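Local coordinates for protein sulfotransferase (Mus musculus, PDB 5X2B) that probably transfers sulfonate groups to acceptor molecules as a cytosolic sulfotransferase, and here binds adenosine-3'-5'-diphosphate and a calcium ion, at residues F[33-38]-F[103-108]; F[57-62]-F[82-87]. One frame throughout, in Å; residues are numbered along the deposited sequence.

Interaction 1: residues F[33-38]-F[103-108]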
loop_
_atom_site.group_PDB
_atom_site.type_symbol
_atom_site.label_atom_id
_atom_site.label_comp_id
_atom_site.label_asym_id
_atom_site.label_seq_id
_atom_site.Cartn_x
_atom_site.Cartn_y
_atom_site.Cartn_z
ATOM N N ASP F 33 -1.837 -18.130 0.377
ATOM C CA ASP F 33 -1.502 -16.877 1.006
ATOM C C ASP F 33 -1.916 -15.833 0.055
ATOM O O ASP F 33 -1.704 -15.968 -1.144
ATOM C CB ASP F 33 -0.021 -16.713 1.174
ATOM C CG ASP F 33 0.454 -17.253 2.421
ATOM O OD1 ASP F 33 -0.373 -17.370 3.324
ATOM O OD2 ASP F 33 1.656 -17.549 2.497
ATOM N N ILE F 34 -2.459 -14.758 0.591
ATOM C CA ILE F 34 -2.711 -13.548 -0.203
ATOM C C ILE F 34 -1.903 -12.331 0.301
ATOM O O ILE F 34 -1.755 -12.115 1.479
ATOM C CB ILE F 34 -4.185 -13.179 -0.157
ATOM C CG1 ILE F 34 -5.028 -14.357 -0.620
ATOM C CG2 ILE F 34 -4.501 -11.941 -1.046
ATOM C CD1 ILE F 34 -6.508 -14.088 -0.492
ATOM N N PHE F 35 -1.397 -11.526 -0.602
ATOM C CA PHE F 35 -0.578 -10.399 -0.210
ATOM C C PHE F 35 -1.204 -9.110 -0.725
ATOM O O PHE F 35 -1.623 -9.038 -1.859
ATOM C CB PHE F 35 0.820 -10.604 -0.770
ATOM C CG PHE F 35 1.624 -11.641 -0.017
ATOM C CD1 PHE F 35 1.613 -12.977 -0.388
ATOM C CD2 PHE F 35 2.402 -11.273 1.050
ATOM C CE1 PHE F 35 2.346 -13.927 0.296
ATOM C CE2 PHE F 35 3.143 -12.220 1.735
ATOM C CZ PHE F 35 3.097 -13.554 1.349
ATOM N N LEU F 36 -1.345 -8.097 0.121
ATOM C CA LEU F 36 -1.968 -6.859 -0.333
ATOM C C LEU F 36 -0.854 -5.895 -0.374
ATOM O O LEU F 36 -0.261 -5.637 0.640
ATOM C CB LEU F 36 -3.014 -6.407 0.649
ATOM C CG LEU F 36 -3.889 -7.656 0.853
ATOM C CD1 LEU F 36 -4.899 -7.577 1.982
ATOM C CD2 LEU F 36 -4.611 -7.902 -0.426
ATOM N N VAL F 37 -0.549 -5.378 -1.544
ATOM C CA VAL F 37 0.659 -4.602 -1.704
ATOM C C VAL F 37 0.403 -3.170 -2.259
ATOM O O VAL F 37 -0.490 -2.922 -3.083
ATOM C CB VAL F 37 1.686 -5.417 -2.518
ATOM C CG1 VAL F 37 3.057 -4.834 -2.414
ATOM C CG2 VAL F 37 1.727 -6.820 -2.000
ATOM N N SER F 38 1.175 -2.227 -1.716
ATOM C CA SER F 38 1.087 -0.802 -2.038
ATOM C C SER F 38 2.344 -0.111 -1.478
ATOM O O SER F 38 2.992 -0.610 -0.578
ATOM C CB SER F 38 -0.119 -0.164 -1.365
ATOM O OG SER F 38 0.210 0.104 -0.023
ATOM N N CYS F 103 1.737 -16.829 -5.033
ATOM C CA CYS F 103 0.614 -16.438 -4.234
ATOM C C CYS F 103 -0.029 -15.322 -5.006
ATOM O O CYS F 103 0.635 -14.553 -5.718
ATOM C CB CYS F 103 1.087 -15.986 -2.853
ATOM S SG CYS F 103 2.289 -17.138 -2.115
ATOM N N LYS F 104 -1.332 -15.242 -4.890
ATOM C CA LYS F 104 -2.035 -14.132 -5.438
ATOM C C LYS F 104 -1.523 -12.835 -4.834
ATOM O O LYS F 104 -1.323 -12.748 -3.618
ATOM C CB LYS F 104 -3.483 -14.283 -5.127
ATOM C CG LYS F 104 -4.098 -15.248 -6.012
ATOM C CD LYS F 104 -5.528 -14.921 -6.171
ATOM C CE LYS F 104 -6.254 -16.150 -6.617
ATOM N NZ LYS F 104 -7.057 -15.869 -7.818
ATOM N N ILE F 105 -1.319 -11.839 -5.694
ATOM C CA ILE F 105 -0.904 -10.494 -5.272
ATOM C C ILE F 105 -1.870 -9.463 -5.813
ATOM O O ILE F 105 -2.213 -9.491 -6.985
ATOM C CB ILE F 105 0.511 -10.068 -5.768
ATOM C CG1 ILE F 105 1.562 -11.152 -5.474
ATOM C CG2 ILE F 105 0.905 -8.721 -5.122
ATOM C CD1 ILE F 105 2.235 -11.038 -4.169
ATOM N N ILE F 106 -2.334 -8.590 -4.911
ATOM C CA ILE F 106 -3.087 -7.403 -5.281
ATOM C C ILE F 106 -2.210 -6.220 -4.939
ATOM O O ILE F 106 -1.866 -6.009 -3.773
ATOM C CB ILE F 106 -4.432 -7.277 -4.557
ATOM C CG1 ILE F 106 -5.278 -8.513 -4.799
ATOM C CG2 ILE F 106 -5.174 -6.075 -5.109
ATOM C CD1 ILE F 106 -6.480 -8.548 -3.967
ATOM N N TYR F 107 -1.803 -5.499 -5.983
ATOM C CA TYR F 107 -0.929 -4.348 -5.838
ATOM C C TYR F 107 -1.710 -3.090 -6.106
ATOM O O TYR F 107 -2.121 -2.855 -7.234
ATOM C CB TYR F 107 0.191 -4.429 -6.850
ATOM C CG TYR F 107 1.115 -3.294 -6.710
ATOM C CD1 TYR F 107 0.882 -2.107 -7.385
ATOM C CD2 TYR F 107 2.208 -3.390 -5.868
ATOM C CE1 TYR F 107 1.753 -1.024 -7.248
ATOM C CE2 TYR F 107 3.094 -2.325 -5.729
ATOM C CZ TYR F 107 2.860 -1.142 -6.408
ATOM O OH TYR F 107 3.760 -0.101 -6.202
ATOM N N ILE F 108 -1.915 -2.278 -5.085
ATOM C CA ILE F 108 -2.651 -1.069 -5.279
ATOM C C ILE F 108 -1.729 0.141 -5.552
ATOM O O ILE F 108 -0.622 0.228 -5.049
ATOM C CB ILE F 108 -3.604 -0.864 -4.115
ATOM C CG1 ILE F 108 -4.437 0.378 -4.388
ATOM C CG2 ILE F 108 -2.850 -0.782 -2.793
ATOM C CD1 ILE F 108 -5.612 0.533 -3.424
HETATM O O HOH W 1 -2.776 -17.543 -3.429
#
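Phe35 and Val37 turn all their backbone polar atoms to the strand 104-108, which runs parallel to theirs. Phe35 N gives its hydrogen to Lys104 O at 3.3 Å, and Ile106 N returns one to Phe35 O at 3.2 Å, almost straight at 175°. One step on, Val37 N reaches Ile106 O at 2.7 Å and Val37 O receives Ile108 N, a bond modelled too short for its exact length to be trusted. Ile34 and Leu36 bond the other way, to the backbone of 82-87. Where the strands begin, Asp33 O and Lys104 N are too far apart to bond directly; a water takes the hydrogen of Lys104 N at 3.1 Å and donates to Asp33 O at 3.0 Å.

The side chains pack on the two faces of the sheet. Val37 has CG1 anti to the backbone N (chi1 -165°), which puts that methyl 3.8 Å from Tyr107 CD2, the two side chains crossing at about a right angle, while CG2 meets Ile105 CG2 at 3.7 Å. An alanine here lacks both methyls, which would probably open a gap between Ile105 CG2 and the Tyr107 ring. Cys103 presents CB and SG to the edge of the Phe35 ring, and on the opposite face Leu36 and Ile106 lie alongside each other. The polar ends look elsewhere: Tyr107 OH to His155, Asp33 to Arg83, Ser38 OG to Thr44. Ser38 also lies close to the bound adenosine-3'-5'-diphosphate. Direct hydrogen bonding across this buried pair is entirely backbone, so it relies on no polar side chain, and the side chains contribute apolar packing.

Interaction 2: residues F[57-62]-F[82-87]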
loop_
_atom_site.group_PDB
_atom_site.type_symbol
_atom_site.label_atom_id
_atom_site.label_comp_id
_atom_site.label_asym_id
_atom_site.label_seq_id
_atom_site.Cartn_x
_atom_site.Cartn_y
_atom_site.Cartn_z
ATOM N N ALA F 57 -15.212 -15.408 3.850
ATOM C CA ALA F 57 -14.257 -15.688 2.818
ATOM C C ALA F 57 -13.287 -16.639 3.428
ATOM O O ALA F 57 -12.487 -17.308 2.747
ATOM C CB ALA F 57 -13.591 -14.458 2.414
ATOM N N GLY F 58 -13.385 -16.733 4.740
ATOM C CA GLY F 58 -12.518 -17.600 5.483
ATOM C C GLY F 58 -11.108 -17.061 5.487
ATOM O O GLY F 58 -10.149 -17.822 5.551
ATOM N N ILE F 59 -10.954 -15.747 5.446
ATOM C CA ILE F 59 -9.605 -15.183 5.375
ATOM C C ILE F 59 -9.160 -14.383 6.604
ATOM O O ILE F 59 -9.769 -13.366 6.930
ATOM C CB ILE F 59 -9.541 -14.254 4.225
ATOM C CG1 ILE F 59 -9.531 -15.058 2.948
ATOM C CG2 ILE F 59 -8.317 -13.379 4.315
ATOM C CD1 ILE F 59 -9.901 -14.201 1.813
ATOM N N THR F 60 -8.097 -14.812 7.276
ATOM C CA THR F 60 -7.533 -13.983 8.360
ATOM C C THR F 60 -6.810 -12.800 7.758
ATOM O O THR F 60 -6.146 -12.953 6.724
ATOM C CB THR F 60 -6.524 -14.767 9.246
ATOM O OG1 THR F 60 -7.172 -15.891 9.830
ATOM C CG2 THR F 60 -6.005 -13.907 10.374
ATOM N N LEU F 61 -6.949 -11.620 8.339
ATOM C CA LEU F 61 -6.100 -10.526 7.883
ATOM C C LEU F 61 -4.979 -10.250 8.831
ATOM O O LEU F 61 -5.205 -9.788 9.925
ATOM C CB LEU F 61 -6.845 -9.230 7.708
ATOM C CG LEU F 61 -5.823 -8.246 7.131
ATOM C CD1 LEU F 61 -6.060 -8.072 5.661
ATOM C CD2 LEU F 61 -5.884 -6.932 7.819
ATOM N N THR F 62 -3.750 -10.450 8.398
ATOM C CA THR F 62 -2.669 -10.398 9.345
ATOM C C THR F 62 -2.062 -8.988 9.560
ATOM O O THR F 62 -2.713 -7.976 9.355
ATOM C CB THR F 62 -1.589 -11.358 8.932
ATOM O OG1 THR F 62 -0.820 -10.793 7.874
ATOM C CG2 THR F 62 -2.194 -12.639 8.477
ATOM N N ARG F 82 -6.754 -19.060 5.906
ATOM C CA ARG F 82 -6.226 -18.376 4.759
ATOM C C ARG F 82 -5.787 -17.015 5.161
ATOM O O ARG F 82 -6.511 -16.261 5.819
ATOM C CB ARG F 82 -7.286 -18.189 3.700
ATOM C CG ARG F 82 -6.701 -17.625 2.421
ATOM C CD ARG F 82 -7.716 -17.518 1.376
ATOM N NE ARG F 82 -7.041 -17.394 0.107
ATOM C CZ ARG F 82 -7.673 -17.204 -1.037
ATOM N NH1 ARG F 82 -9.014 -17.096 -1.050
ATOM N NH2 ARG F 82 -6.958 -17.115 -2.164
ATOM N N ARG F 83 -4.611 -16.696 4.676
ATOM C CA ARG F 83 -3.887 -15.552 5.119
ATOM C C ARG F 83 -3.898 -14.445 4.101
ATOM O O ARG F 83 -3.449 -14.655 2.966
ATOM C CB ARG F 83 -2.458 -16.003 5.354
ATOM C CG ARG F 83 -2.338 -16.999 6.442
ATOM C CD ARG F 83 -0.912 -17.092 6.901
ATOM N NE ARG F 83 -0.062 -17.428 5.772
ATOM C CZ ARG F 83 1.119 -18.001 5.888
ATOM N NH1 ARG F 83 1.568 -18.307 7.085
ATOM N NH2 ARG F 83 1.838 -18.283 4.813
ATOM N N ALA F 84 -4.400 -13.266 4.512
ATOM C CA ALA F 84 -4.168 -11.984 3.794
ATOM C C ALA F 84 -3.041 -11.198 4.456
ATOM O O ALA F 84 -3.164 -10.764 5.603
ATOM C CB ALA F 84 -5.409 -11.135 3.779
ATOM N N ILE F 85 -1.935 -11.045 3.739
ATOM C CA ILE F 85 -0.711 -10.519 4.305
ATOM C C ILE F 85 -0.378 -9.133 3.739
ATOM O O ILE F 85 -0.134 -8.957 2.534
ATOM C CB ILE F 85 0.398 -11.470 4.026
ATOM C CG1 ILE F 85 -0.013 -12.863 4.539
ATOM C CG2 ILE F 85 1.661 -10.935 4.639
ATOM C CD1 ILE F 85 0.805 -14.011 3.961
ATOM N N PRO F 86 -0.443 -8.114 4.604
ATOM C CA PRO F 86 -0.225 -6.798 4.027
ATOM C C PRO F 86 1.254 -6.481 4.016
ATOM O O PRO F 86 1.965 -7.058 4.853
ATOM C CB PRO F 86 -0.989 -5.888 4.978
ATOM C CG PRO F 86 -1.090 -6.660 6.266
ATOM C CD PRO F 86 -1.076 -8.059 5.933
ATOM N N THR F 87 1.712 -5.629 3.091
ATOM C CA THR F 87 3.148 -5.289 3.021
ATOM C C THR F 87 3.478 -4.026 2.183
ATOM O O THR F 87 2.672 -3.605 1.348
ATOM C CB THR F 87 3.954 -6.511 2.480
ATOM O OG1 THR F 87 5.341 -6.287 2.660
ATOM C CG2 THR F 87 3.674 -6.744 1.000
HETATM O O HOH W 2 -11.252 -17.394 0.401
HETATM O O HOH W 3 -9.654 -20.763 5.433
#
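Ala84 O is gripped twice by Thr62. The backbone N comes in at 2.9 Å and nearly straight, while the hydroxyl OG1 adds a longer bond to the same oxygen at 3.3 Å, tilted 32° from the carbonyl plane. That second bond depends on chi1 of 78°, which lodges OG1 between the backbone N and the carbonyl carbon and also brings it against Pro86 CD. Further back, Ala84 N donates to Thr60 O at 2.8 Å, and Thr60 N reaches Arg82 O in a more bent bond.

On the face shared by Ile59, Leu61, Arg82 and Ala84, the extended arginine runs alongside Ile59, its CD 3.4 Å from Ile59 CG1. Ala84 CB meets both Ile59 CG2 and Leu61 CD1, each at 3.7 Å. The polar end of Arg82 has two partners: NE bonds to Asp32 O, and NH1 gives a hydrogen to a water, lying in the guanidinium plane, that donates in turn to Ala57 O.

Strand 59-61, helix 72-77 and strand 82-87 make up a beta-alpha-beta crossover, and this parallel pairing forms one margin of the sheet in the P-loop-like sulfotransferase fold.

In the fold
Both contacts are parallel pairings in one sheet, ordered 59-61, 82-87, 34-37, 104-109, 168-172. Strands 82-87 and 34-37 are neighbours, so interaction 2 continues directly into interaction 1, and the salt bridge from Asp33 to Arg83 and the packing of Phe35 on Ile85 tie them together. Interaction 1 is the buried centre: its side chains lie against helices 44-52, 173-191 and 96-101, and are largely aliphatic or aromatic. Interaction 2 reaches the outermost strand, where half the touching residues are partly exposed. Each has bridging water, but interaction 2 adds a hydroxyl bond from buried Thr62 and the water-linked, partly exposed Arg82. Of the two, interaction 1 comes closer to the bound nucleotide.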